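Local coordinates for protein nitrite oxidoreductase subunit A (Kuenenia stuttgartiensis, PDB 7B04) that belongs to the molybdopterin oxidoreductase family and binds an iron/sulfur cluster, a molybdenum atom and two copies of the ligand MD1, at residues M87-N92 and K117-H122; H122-G127 and A927-N932; P128-Y133 and P727-K732; T680-T685 and F695-W700. One frame throughout, in Å; residues are numbered along the deposited sequence.

The four contacts run from the iron/sulfur cluster to the nucleotide end of one MD1. Contact 1 sets strand 85-91 against the short helices beside the cluster, and its His122 also begins contact 2, about 11 Å away between centres. From the same helix Arg124 forms a salt bridge with Glu683 of contact 4, its NH1 lying 2.9 Å from Glu683 OE1. Contact 3, only about 7 Å from contact 4 between centres, backs the ligand-binding strand end through a probable hydrogen bond from Leu131 N to Ile682 O (2.8 Å). Contacts 1 and 4, about 19 Å apart between centres, still touch where Phe121 packs on Trp700.

Contact 1 (M87-N92 and K117-H122); sequences MRVEQN and KGYTFH. With SF4 (iron/sulfur cluster), chain C.
Val89 in strand 85-91 comes closest to Tyr119, their CA atoms 5.7 Å apart, where the chain passes from the weakly bonded helical turn at 117-119 towards helix 121-125. The Tyr119 hydroxyl meets the Gln91 amide, the two side chains crossing at about a right angle, and OH donates a hydrogen bond to Gln91 OE1; the modelled length of 2.4 Å is too imprecise at this resolution to signal unusual strength. The chain of Gln91 bends at chi2 (87°), which places CD beside the Tyr119 hydroxyl, and the amide plane stands 65° from the ring. Val89 O lies over one face of that ring, towards the rim and 3.8 Å from Tyr119 CE1. Glu90 runs beside Tyr119 in the same direction, yet its carboxylate turns to Arg257 and Arg241 of subunit B; this Arg257 also binds Val89 O and makes a cation-pi contact with Tyr119. At the other end of the contact, the His122 imidazole lies under the strand backbone. Arg88 CA sits over its face, 4.2 Å from CE1 of His122. Gly118, with no side chain, lets the backbone lie close to the cluster, its N 3.8 Å from FE3. A classic beta bulge interrupts the strand where Met87 and Arg88 both bond to Phe80. The strand that is outermost, within this chain, of a three-stranded antiparallel sheet thus packs on the segment following Cys115, forming part of the iron/sulfur site, whose pocket also includes Cys67 and Cys75.

Contact 2 (H122-G127 and A927-N932); sequences HRRVYG and AVTDWN
Arg123 and Trp931 carry the stacking part of this contact. The guanidinium lies flat on the indole, the planes 30° apart and the centres separated by 4.1 Å, with Trp931 CZ2 beneath its middle. The cation-pi contact is off-centre on the six-membered ring, while Arg123 CG lies over that ring, 3.7 Å from its centroid, in a CH-pi contact. A bend at chi2 (-78°) turns CD away from the line of the first bonds, and the aliphatic part and the charged end share one indole. The charged interactions centre on the same arginine: NH2 forms a salt bridge with Asp930 OD2, modelled too short to trust its length, and NH1 pairs with Asp193 of subunit C. Asp930 OD1 accepts the backbone N-H of Trp931, again at a doubtful length. Apolar packing brings Thr929 CG2 to 3.9 Å from Arg123 CB. Arg124 CG touches Thr929 OG1, the side chains at about a right angle. The Arg124 guanidinium goes to Gln925 and touches MD1. The arrangement is an arginine-tryptophan cation-pi stack joining helix 121-125 to the N-terminal end of helix 930-935, at the edge of the MD1 pocket and against subunit C.

Contact 3 (P128-Y133 and P727-K732); sequences PYRLRY and PVYESK
Arg132 meets Tyr729 with its methylene chain instead of its guanidinium, in a contact between two segments that are neither helix nor strand. Arg132 CG stands over the ring, 3.6 Å from its centroid and 13° off the normal, a CH-pi contact; the guanidinium plane is turned 75° from that of the phenol. Val728 CG1, from the ring's own segment, covers the opposite face nearer the rim, so the phenol is held between the two aliphatic groups. Arg130 approaches obliquely, its CG 3.5 Å from Tyr729 CE2. Its chi2 of 80° bends CD away from the ring, and the guanidinium beyond is gripped by Glu702, Val125 O and Ile682 O. The Tyr729 hydroxyl is hydrogen-bonded to the backbone O of His200 of subunit C. A single backbone bond joins the two segments, from Glu730 N to Arg132 O at 3.0 Å. An inverse gamma turn is centred on Glu730, with a weak bond from Ser731 N to Tyr729 O, and the Glu730 carboxylate forms a salt bridge with Arg171. Segment 128-133 leads from helix 121-125 to strand 135-137, and segment 727-732 leads from strand 716-720 into helix 734-749. Backbone bonds of Leu131 to Ile682 and of Lys732 to Pro696 and Asn698 tie these two loops to the ends of the neighbouring parallel strands 676-681 and 693-696.

Contact 4 (T680-T685 and F695-W700); sequences TDIEIT and FPANSW. With MD1 (phosphoric acid 4-(2-amino-4-oxo-3,4,5,6,-tetrahydro-pteridin-6-yl)-2-hydroxy-3,4-dimercapto-but-3-en-yl ester guanylate ester), chain D.
Thr680 and Asp681 pair with Phe695 and Pro696 as parallel strands, the bonding runs on to Ala697, and both backbone polar atoms of Asp681 are satisfied across the pair. Its N-H donates to Phe695 O (3.1 Å), and its carbonyl O accepts the N-H of Ala697 (2.9 Å); both bonds are nearly straight, at 165° and 164°. The same carbonyl also receives a CA-H contact from Pro696. On the face of the sheet away from Thr680 and Phe695, Asp681 CG lies anti to the backbone N (chi1 -160°), near the ribose of MD1, and the carboxylate binds both ribose hydroxyls. O2' donates to Asp681 OD1 at 3.0 Å, and O3' donates to Asp681 OD2 at 2.8 Å; these two bonds probably set its orientation. OD1 further accepts the backbone N-H of Ile682, at a doubtfully short length, and, weakly, that of Glu683. Thr680 OG1 is hydrogen-bonded to Trp650 NE1, leaving its CG2 methyl against Ala697 CB (3.7 Å) and near MD1 N2. Ile682 CG2 packs on the Ala697 backbone, while its CD1 lies 3.8 Å from MD1 C8. Trp700 meets the guanine obliquely, with CZ2 3.6 Å from N7. Ser699 OG bonds to Glu702. A carboxylate at the end of a parallel strand that accepts both hydroxyls of a ribose is a recurrent nucleotide-binding device. Here the donors gathered round it would probably favour the ionised form, and they anchor the guanosine end of MD1.

Contact 1 (M87-N92 and K117-H122)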
# COMPACT_ATOMS: atom_id res chain seq x y z
N MET B 87 18.44 -2.26 -8.87
CA MET B 87 17.83 -1.03 -9.41
C MET B 87 16.32 -1.00 -9.33
O MET B 87 15.77 -0.01 -8.94
CB MET B 87 18.26 -0.88 -10.86
CG MET B 87 19.72 -0.88 -11.00
SD MET B 87 20.39 0.70 -10.65
CE MET B 87 19.14 1.75 -11.37
N ARG B 88 15.68 -2.08 -9.72
CA ARG B 88 14.21 -2.15 -9.72
C ARG B 88 13.80 -3.60 -9.53
O ARG B 88 14.64 -4.42 -9.30
CB ARG B 88 13.61 -1.59 -11.01
CG ARG B 88 14.10 -2.26 -12.28
CD ARG B 88 13.57 -1.62 -13.53
NE ARG B 88 14.27 -2.04 -14.71
CZ ARG B 88 15.36 -1.47 -15.13
NH1 ARG B 88 15.98 -1.88 -16.21
NH2 ARG B 88 15.84 -0.45 -14.47
N VAL B 89 12.50 -3.85 -9.58
CA VAL B 89 11.96 -5.21 -9.39
C VAL B 89 10.78 -5.40 -10.32
O VAL B 89 10.31 -4.43 -10.88
CB VAL B 89 11.52 -5.36 -7.94
CG1 VAL B 89 10.07 -5.03 -7.79
CG2 VAL B 89 11.80 -6.73 -7.39
N GLU B 90 10.41 -6.64 -10.58
CA GLU B 90 9.20 -6.88 -11.39
C GLU B 90 8.64 -8.23 -11.04
O GLU B 90 9.33 -9.02 -10.44
CB GLU B 90 9.49 -6.86 -12.88
CG GLU B 90 8.24 -6.77 -13.72
CD GLU B 90 8.39 -6.41 -15.17
OE1 GLU B 90 7.65 -6.92 -15.95
OE2 GLU B 90 9.25 -5.61 -15.48
N GLN B 91 7.38 -8.45 -11.36
CA GLN B 91 6.81 -9.76 -11.12
C GLN B 91 7.52 -10.81 -11.96
O GLN B 91 8.06 -10.51 -13.03
CB GLN B 91 5.32 -9.78 -11.45
CG GLN B 91 4.45 -8.97 -10.51
CD GLN B 91 4.35 -7.52 -10.93
OE1 GLN B 91 5.01 -7.09 -11.87
NE2 GLN B 91 3.51 -6.76 -10.24
N ASN B 92 7.53 -12.04 -11.46
CA ASN B 92 8.22 -13.10 -12.17
C ASN B 92 7.37 -13.69 -13.29
O ASN B 92 7.93 -14.24 -14.24
CB ASN B 92 8.62 -14.21 -11.20
CG ASN B 92 9.88 -14.94 -11.64
OD1 ASN B 92 10.54 -14.53 -12.59
ND2 ASN B 92 10.20 -16.02 -10.94
N LYS B 117 4.46 -1.97 -2.40
CA LYS B 117 5.57 -1.99 -1.45
C LYS B 117 6.66 -2.94 -1.90
O LYS B 117 7.84 -2.73 -1.58
CB LYS B 117 5.05 -2.38 -0.06
CG LYS B 117 3.95 -1.47 0.45
CD LYS B 117 3.25 -2.08 1.64
CE LYS B 117 2.25 -3.14 1.22
NZ LYS B 117 1.08 -2.57 0.50
N GLY B 118 6.29 -3.99 -2.64
CA GLY B 118 7.30 -4.86 -3.22
C GLY B 118 8.20 -4.12 -4.19
O GLY B 118 9.40 -4.39 -4.26
N TYR B 119 7.62 -3.19 -4.96
CA TYR B 119 8.39 -2.45 -5.96
C TYR B 119 9.37 -1.47 -5.34
O TYR B 119 10.38 -1.13 -5.98
CB TYR B 119 7.46 -1.71 -6.91
CG TYR B 119 7.02 -2.54 -8.09
CD1 TYR B 119 7.25 -3.90 -8.12
CD2 TYR B 119 6.40 -1.97 -9.18
CE1 TYR B 119 6.86 -4.68 -9.19
CE2 TYR B 119 6.01 -2.73 -10.26
CZ TYR B 119 6.24 -4.09 -10.26
OH TYR B 119 5.85 -4.86 -11.33
N THR B 120 9.13 -1.00 -4.11
CA THR B 120 9.98 -0.00 -3.48
C THR B 120 10.80 -0.57 -2.34
O THR B 120 11.26 0.18 -1.47
CB THR B 120 9.15 1.19 -3.00
OG1 THR B 120 8.50 0.87 -1.77
CG2 THR B 120 8.11 1.57 -4.04
N PHE B 121 10.99 -1.89 -2.30
CA PHE B 121 11.76 -2.49 -1.21
C PHE B 121 13.23 -2.07 -1.25
O PHE B 121 13.87 -1.94 -0.21
CB PHE B 121 11.67 -4.01 -1.26
CG PHE B 121 12.44 -4.69 -0.17
CD1 PHE B 121 12.26 -4.31 1.15
CD2 PHE B 121 13.38 -5.65 -0.47
CE1 PHE B 121 12.98 -4.92 2.15
CE2 PHE B 121 14.10 -6.26 0.53
CZ PHE B 121 13.90 -5.89 1.84
N HIS B 122 13.77 -1.87 -2.45
CA HIS B 122 15.17 -1.45 -2.57
C HIS B 122 15.39 -0.05 -2.05
O HIS B 122 16.51 0.30 -1.66
CB HIS B 122 15.64 -1.56 -4.02
CG HIS B 122 14.85 -0.71 -4.99
ND1 HIS B 122 13.53 -0.97 -5.31
CD2 HIS B 122 15.22 0.37 -5.71
CE1 HIS B 122 13.12 -0.08 -6.18
NE2 HIS B 122 14.12 0.74 -6.45
FE1 SF4 C . 3.61 -8.40 0.08
FE2 SF4 C . 6.10 -8.37 -1.04
FE3 SF4 C . 4.05 -6.99 -2.21
FE4 SF4 C . 4.06 -9.72 -2.27
S1 SF4 C . 5.57 -8.32 -3.25
S2 SF4 C . 2.29 -8.37 -1.78
S3 SF4 C . 4.98 -10.19 -0.25
S4 SF4 C . 4.97 -6.60 -0.16

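Contact 2 (H122-G127 and A927-N932)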
# COMPACT_ATOMS: atom_id res chain seq x y z
N HIS B 122 13.77 -1.87 -2.45
CA HIS B 122 15.17 -1.45 -2.57
C HIS B 122 15.39 -0.05 -2.05
O HIS B 122 16.51 0.30 -1.66
CB HIS B 122 15.64 -1.56 -4.02
CG HIS B 122 14.85 -0.71 -4.99
ND1 HIS B 122 13.53 -0.97 -5.31
CD2 HIS B 122 15.22 0.37 -5.71
CE1 HIS B 122 13.12 -0.08 -6.18
NE2 HIS B 122 14.12 0.74 -6.45
N ARG B 123 14.35 0.79 -2.06
CA ARG B 123 14.46 2.10 -1.42
C ARG B 123 14.70 1.96 0.08
O ARG B 123 15.30 2.84 0.70
CB ARG B 123 13.19 2.91 -1.68
CG ARG B 123 13.40 4.01 -2.67
CD ARG B 123 14.10 5.18 -2.01
NE ARG B 123 14.74 6.06 -2.96
CZ ARG B 123 14.28 7.27 -3.25
NH1 ARG B 123 14.89 8.01 -4.17
NH2 ARG B 123 13.18 7.70 -2.67
N ARG B 124 14.24 0.87 0.66
CA ARG B 124 14.51 0.59 2.06
C ARG B 124 15.87 -0.09 2.21
O ARG B 124 16.55 0.08 3.23
CB ARG B 124 13.42 -0.31 2.64
CG ARG B 124 12.05 0.28 2.69
CD ARG B 124 11.08 -0.80 3.13
NE ARG B 124 11.36 -1.18 4.51
CZ ARG B 124 10.89 -2.28 5.10
NH1 ARG B 124 11.20 -2.56 6.36
NH2 ARG B 124 10.11 -3.11 4.41
N VAL B 125 16.25 -0.88 1.21
CA VAL B 125 17.51 -1.62 1.27
C VAL B 125 18.70 -0.65 1.29
O VAL B 125 19.61 -0.78 2.10
CB VAL B 125 17.59 -2.58 0.07
CG1 VAL B 125 18.96 -3.22 0.01
CG2 VAL B 125 16.50 -3.64 0.16
N TYR B 126 18.68 0.35 0.41
CA TYR B 126 19.71 1.38 0.39
C TYR B 126 19.22 2.68 1.03
O TYR B 126 19.54 3.77 0.55
CB TYR B 126 20.20 1.64 -1.03
CG TYR B 126 20.63 0.42 -1.80
CD1 TYR B 126 21.90 -0.13 -1.61
CD2 TYR B 126 19.79 -0.18 -2.72
CE1 TYR B 126 22.31 -1.25 -2.33
CE2 TYR B 126 20.19 -1.30 -3.44
CZ TYR B 126 21.45 -1.82 -3.24
OH TYR B 126 21.85 -2.93 -3.95
N GLY B 127 18.48 2.59 2.13
CA GLY B 127 17.81 3.75 2.67
C GLY B 127 18.48 4.33 3.90
O GLY B 127 19.43 3.77 4.46
N ALA B 927 6.02 2.32 6.07
CA ALA B 927 5.30 3.43 6.67
C ALA B 927 6.13 4.69 6.65
O ALA B 927 5.59 5.79 6.81
CB ALA B 927 4.92 3.10 8.12
N VAL B 928 7.44 4.55 6.47
CA VAL B 928 8.35 5.69 6.49
C VAL B 928 9.15 5.84 5.20
O VAL B 928 9.77 6.90 5.00
CB VAL B 928 9.32 5.59 7.69
CG1 VAL B 928 10.52 4.71 7.34
CG2 VAL B 928 9.75 6.93 8.07
N THR B 929 9.15 4.84 4.33
CA THR B 929 9.83 4.95 3.04
C THR B 929 9.22 6.07 2.23
O THR B 929 8.01 6.08 1.98
CB THR B 929 9.70 3.62 2.30
OG1 THR B 929 10.14 2.57 3.16
CG2 THR B 929 10.55 3.64 1.03
N ASP B 930 10.07 7.00 1.78
CA ASP B 930 9.59 8.27 1.23
C ASP B 930 8.51 8.07 0.17
O ASP B 930 7.45 8.69 0.24
CB ASP B 930 10.76 9.08 0.67
CG ASP B 930 11.54 8.31 -0.37
OD1 ASP B 930 11.22 7.13 -0.62
OD2 ASP B 930 12.49 8.90 -0.93
N TRP B 931 8.76 7.19 -0.80
CA TRP B 931 7.82 7.01 -1.90
C TRP B 931 6.45 6.57 -1.39
O TRP B 931 5.42 7.15 -1.75
CB TRP B 931 8.37 6.01 -2.91
CG TRP B 931 9.48 6.57 -3.76
CD1 TRP B 931 9.83 7.88 -3.88
CD2 TRP B 931 10.37 5.82 -4.59
NE1 TRP B 931 10.89 8.00 -4.75
CE2 TRP B 931 11.25 6.75 -5.20
CE3 TRP B 931 10.53 4.47 -4.89
CZ2 TRP B 931 12.25 6.37 -6.08
CZ3 TRP B 931 11.53 4.09 -5.77
CH2 TRP B 931 12.38 5.03 -6.35
N ASN B 932 6.42 5.54 -0.54
CA ASN B 932 5.15 5.08 0.01
C ASN B 932 4.62 6.05 1.06
O ASN B 932 3.41 6.18 1.24
CB ASN B 932 5.30 3.69 0.61
CG ASN B 932 5.71 2.65 -0.42
OD1 ASN B 932 6.82 2.12 -0.37
ND2 ASN B 932 4.81 2.36 -1.35

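Contact 3 (P128-Y133 and P727-K732)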
# COMPACT_ATOMS: atom_id res chain seq x y z
N PRO B 128 17.99 5.50 4.33
CA PRO B 128 18.59 6.20 5.46
C PRO B 128 18.16 5.70 6.83
O PRO B 128 18.71 6.15 7.84
CB PRO B 128 18.13 7.65 5.24
CG PRO B 128 16.79 7.49 4.59
CD PRO B 128 16.88 6.26 3.73
N TYR B 129 17.19 4.79 6.90
CA TYR B 129 16.69 4.25 8.16
C TYR B 129 17.29 2.89 8.46
O TYR B 129 16.92 2.25 9.44
CB TYR B 129 15.16 4.16 8.12
CG TYR B 129 14.50 5.42 7.60
CD1 TYR B 129 14.49 6.58 8.37
CD2 TYR B 129 13.92 5.46 6.35
CE1 TYR B 129 13.90 7.73 7.91
CE2 TYR B 129 13.32 6.61 5.87
CZ TYR B 129 13.31 7.75 6.66
OH TYR B 129 12.72 8.90 6.20
N ARG B 130 18.22 2.45 7.62
CA ARG B 130 18.81 1.13 7.69
C ARG B 130 19.68 0.93 8.93
O ARG B 130 20.41 1.83 9.35
CB ARG B 130 19.65 0.89 6.44
CG ARG B 130 20.07 -0.53 6.25
CD ARG B 130 18.94 -1.33 5.66
NE ARG B 130 19.12 -2.75 5.92
CZ ARG B 130 19.63 -3.60 5.03
NH1 ARG B 130 19.76 -4.88 5.34
NH2 ARG B 130 20.00 -3.16 3.84
N LEU B 131 19.58 -0.26 9.52
CA LEU B 131 20.54 -0.66 10.54
C LEU B 131 21.87 -1.01 9.89
O LEU B 131 21.90 -1.70 8.86
CB LEU B 131 20.02 -1.86 11.33
CG LEU B 131 19.09 -1.61 12.52
CD1 LEU B 131 18.68 -2.93 13.15
CD2 LEU B 131 19.78 -0.72 13.54
N ARG B 132 22.96 -0.53 10.47
CA ARG B 132 24.27 -0.69 9.86
C ARG B 132 25.25 -1.54 10.66
O ARG B 132 26.19 -2.08 10.07
CB ARG B 132 24.91 0.68 9.60
CG ARG B 132 24.09 1.61 8.74
CD ARG B 132 24.86 2.88 8.42
NE ARG B 132 25.34 3.54 9.63
CZ ARG B 132 24.59 4.35 10.38
NH1 ARG B 132 23.34 4.60 10.04
NH2 ARG B 132 25.10 4.92 11.46
N TYR B 133 25.05 -1.68 11.97
CA TYR B 133 25.99 -2.37 12.83
C TYR B 133 25.31 -2.65 14.16
O TYR B 133 24.32 -1.98 14.50
CB TYR B 133 27.26 -1.52 13.04
CG TYR B 133 26.98 -0.05 13.29
CD1 TYR B 133 27.04 0.87 12.25
CD2 TYR B 133 26.64 0.41 14.55
CE1 TYR B 133 26.78 2.21 12.47
CE2 TYR B 133 26.39 1.75 14.78
CZ TYR B 133 26.46 2.65 13.74
OH TYR B 133 26.20 3.98 13.96
N PRO B 727 25.68 -8.19 1.67
CA PRO B 727 25.14 -7.31 2.71
C PRO B 727 25.67 -5.89 2.59
O PRO B 727 26.88 -5.66 2.51
CB PRO B 727 25.61 -7.98 4.01
CG PRO B 727 25.74 -9.42 3.65
CD PRO B 727 26.24 -9.43 2.23
N VAL B 728 24.74 -4.93 2.57
CA VAL B 728 25.11 -3.53 2.41
C VAL B 728 25.89 -3.04 3.62
O VAL B 728 26.84 -2.26 3.48
CB VAL B 728 23.84 -2.69 2.16
CG1 VAL B 728 24.21 -1.29 1.76
CG2 VAL B 728 22.98 -3.33 1.09
N TYR B 729 25.52 -3.49 4.81
CA TYR B 729 26.22 -3.10 6.02
C TYR B 729 26.63 -4.33 6.83
O TYR B 729 26.51 -5.46 6.34
CB TYR B 729 25.34 -2.16 6.85
CG TYR B 729 24.88 -0.92 6.11
CD1 TYR B 729 25.73 0.16 5.93
CD2 TYR B 729 23.60 -0.84 5.59
CE1 TYR B 729 25.32 1.29 5.26
CE2 TYR B 729 23.17 0.29 4.91
CZ TYR B 729 24.04 1.36 4.75
OH TYR B 729 23.62 2.48 4.07
N GLU B 730 27.10 -4.12 8.06
CA GLU B 730 27.60 -5.21 8.90
C GLU B 730 26.44 -6.00 9.48
O GLU B 730 26.08 -5.89 10.66
CB GLU B 730 28.50 -4.65 10.00
CG GLU B 730 29.26 -5.71 10.77
CD GLU B 730 30.17 -5.13 11.83
OE1 GLU B 730 30.14 -3.90 12.04
OE2 GLU B 730 30.92 -5.91 12.46
N SER B 731 25.84 -6.83 8.63
CA SER B 731 24.68 -7.63 9.01
C SER B 731 25.00 -9.12 8.89
O SER B 731 25.91 -9.53 8.16
CB SER B 731 23.46 -7.30 8.14
OG SER B 731 23.65 -7.76 6.81
N LYS B 732 24.24 -9.92 9.63
CA LYS B 732 24.35 -11.37 9.62
C LYS B 732 22.97 -11.96 9.38
O LYS B 732 21.95 -11.27 9.48
CB LYS B 732 24.90 -11.93 10.94
CG LYS B 732 26.35 -11.61 11.24
CD LYS B 732 26.80 -12.35 12.50
CE LYS B 732 28.20 -11.95 12.93
NZ LYS B 732 29.24 -12.38 11.96

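Contact 4 (T680-T685 and F695-W700)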
# COMPACT_ATOMS: atom_id res chain seq x y z
N THR B 680 16.15 -7.91 16.96
CA THR B 680 16.78 -8.14 15.67
C THR B 680 15.95 -7.48 14.58
O THR B 680 14.72 -7.63 14.55
CB THR B 680 16.89 -9.63 15.38
OG1 THR B 680 17.77 -10.23 16.34
CG2 THR B 680 17.43 -9.85 14.00
N ASP B 681 16.61 -6.72 13.72
CA ASP B 681 15.89 -6.00 12.68
C ASP B 681 16.86 -5.57 11.59
O ASP B 681 18.07 -5.83 11.66
CB ASP B 681 15.14 -4.79 13.27
CG ASP B 681 14.03 -4.31 12.37
OD1 ASP B 681 14.11 -4.55 11.15
OD2 ASP B 681 13.07 -3.73 12.90
N ILE B 682 16.31 -4.93 10.56
CA ILE B 682 17.08 -4.39 9.44
C ILE B 682 17.03 -2.87 9.41
O ILE B 682 17.82 -2.25 8.68
CB ILE B 682 16.60 -4.96 8.09
CG1 ILE B 682 15.15 -4.54 7.83
CG2 ILE B 682 16.72 -6.47 8.09
CD1 ILE B 682 14.66 -4.86 6.44
N GLU B 683 16.14 -2.25 10.18
CA GLU B 683 16.01 -0.80 10.25
C GLU B 683 15.91 -0.38 11.71
O GLU B 683 15.56 -1.17 12.58
CB GLU B 683 14.75 -0.31 9.51
CG GLU B 683 14.94 -0.01 8.03
CD GLU B 683 13.61 0.17 7.31
OE1 GLU B 683 12.62 -0.48 7.73
OE2 GLU B 683 13.55 0.95 6.34
N ILE B 684 16.23 0.89 11.97
CA ILE B 684 16.03 1.46 13.30
C ILE B 684 14.56 1.85 13.41
O ILE B 684 14.08 2.74 12.70
CB ILE B 684 16.98 2.64 13.56
CG1 ILE B 684 16.85 3.16 14.99
CG2 ILE B 684 16.83 3.75 12.51
CD1 ILE B 684 18.04 3.99 15.44
N THR B 685 13.82 1.17 14.29
CA THR B 685 12.36 1.18 14.23
C THR B 685 11.66 1.90 15.38
O THR B 685 10.42 1.93 15.39
CB THR B 685 11.85 -0.26 14.15
OG1 THR B 685 12.50 -1.06 15.15
CG2 THR B 685 12.13 -0.83 12.78
N PHE B 695 20.40 -5.90 16.69
CA PHE B 695 21.20 -6.80 15.86
C PHE B 695 20.81 -6.64 14.41
O PHE B 695 19.68 -7.01 14.03
CB PHE B 695 21.03 -8.25 16.32
CG PHE B 695 21.49 -8.50 17.72
CD1 PHE B 695 22.84 -8.64 18.01
CD2 PHE B 695 20.58 -8.57 18.76
CE1 PHE B 695 23.26 -8.87 19.30
CE2 PHE B 695 21.00 -8.79 20.05
CZ PHE B 695 22.34 -8.94 20.33
N PRO B 696 21.68 -6.10 13.56
CA PRO B 696 21.34 -5.92 12.14
C PRO B 696 21.31 -7.26 11.42
O PRO B 696 22.31 -7.98 11.39
CB PRO B 696 22.45 -5.01 11.62
CG PRO B 696 23.60 -5.28 12.52
CD PRO B 696 23.02 -5.58 13.87
N ALA B 697 20.16 -7.60 10.87
CA ALA B 697 19.97 -8.83 10.12
C ALA B 697 19.99 -8.55 8.62
O ALA B 697 19.85 -7.41 8.17
CB ALA B 697 18.65 -9.49 10.50
N ASN B 698 20.16 -9.61 7.85
CA ASN B 698 20.12 -9.52 6.40
C ASN B 698 18.67 -9.45 5.93
O ASN B 698 17.82 -10.21 6.40
CB ASN B 698 20.82 -10.72 5.77
CG ASN B 698 22.33 -10.58 5.79
OD1 ASN B 698 22.87 -9.49 5.62
ND2 ASN B 698 23.02 -11.70 5.98
N SER B 699 18.39 -8.54 5.01
CA SER B 699 17.06 -8.47 4.42
C SER B 699 16.87 -9.64 3.46
O SER B 699 17.76 -10.46 3.25
CB SER B 699 16.87 -7.13 3.71
OG SER B 699 17.75 -6.99 2.61
N TRP B 700 15.68 -9.71 2.85
CA TRP B 700 15.37 -10.85 2.00
C TRP B 700 16.26 -10.91 0.76
O TRP B 700 16.41 -11.98 0.17
CB TRP B 700 13.90 -10.83 1.56
CG TRP B 700 12.95 -10.60 2.68
CD1 TRP B 700 12.80 -11.35 3.81
CD2 TRP B 700 11.99 -9.54 2.78
NE1 TRP B 700 11.81 -10.82 4.61
CE2 TRP B 700 11.30 -9.71 3.99
CE3 TRP B 700 11.65 -8.47 1.95
CZ2 TRP B 700 10.29 -8.84 4.40
CZ3 TRP B 700 10.65 -7.61 2.35
CH2 TRP B 700 9.99 -7.80 3.57
PB MD1 D . 4.56 -6.75 13.30
O3B MD1 D . 4.67 -5.79 11.97
O1B MD1 D . 5.28 -6.05 14.43
O2B MD1 D . 5.24 -8.07 13.02
O3A MD1 D . 3.00 -7.04 13.75
C10 MD1 D . 1.93 -6.91 12.85
C11 MD1 D . 0.70 -6.32 13.61
O11 MD1 D . 0.65 -4.73 13.38
C12 MD1 D . -0.42 -6.93 13.24
S12 MD1 D . -0.36 -8.15 11.88
C13 MD1 D . -1.83 -6.72 13.87
S13 MD1 D . -3.13 -7.73 13.10
C14 MD1 D . -2.24 -5.84 14.95
N15 MD1 D . -3.10 -4.69 14.24
C16 MD1 D . -3.33 -3.52 15.00
C15 MD1 D . -4.34 -2.54 14.52
O14 MD1 D . -4.94 -2.75 13.52
N17 MD1 D . -4.60 -1.30 15.30
C17 MD1 D . -3.81 -1.02 16.60
N16 MD1 D . -4.06 0.19 17.35
N18 MD1 D . -2.79 -2.01 17.10
C20 MD1 D . -2.52 -3.22 16.36
N8 MD1 D . -1.56 -4.11 16.87
C7 MD1 D . -1.23 -5.39 15.97
PA MD1 D . 6.09 -5.47 11.19
O1A MD1 D . 5.84 -5.18 9.73
O2A MD1 D . 6.71 -4.28 11.85
O5' MD1 D . 7.21 -6.68 11.33
C5' MD1 D . 8.33 -6.57 10.50
C4' MD1 D . 9.54 -5.95 11.29
O4' MD1 D . 10.80 -6.85 11.09
C1' MD1 D . 11.68 -6.09 10.05
N9 MD1 D . 12.13 -7.00 8.96
C4 MD1 D . 12.97 -7.98 9.26
N3 MD1 D . 13.60 -8.38 10.54
C2 MD1 D . 14.50 -9.52 10.57
N2 MD1 D . 15.11 -9.90 11.83
N1 MD1 D . 14.80 -10.26 9.38
C6 MD1 D . 14.19 -9.87 8.15
O6 MD1 D . 14.43 -10.48 7.16
C5 MD1 D . 13.23 -8.67 8.11
N7 MD1 D . 12.54 -8.10 7.13
C8 MD1 D . 11.85 -7.06 7.65
C2' MD1 D . 10.95 -5.15 9.60
O2' MD1 D . 11.77 -3.98 9.31
C3' MD1 D . 9.86 -4.82 10.80
O3' MD1 D . 10.51 -3.99 11.81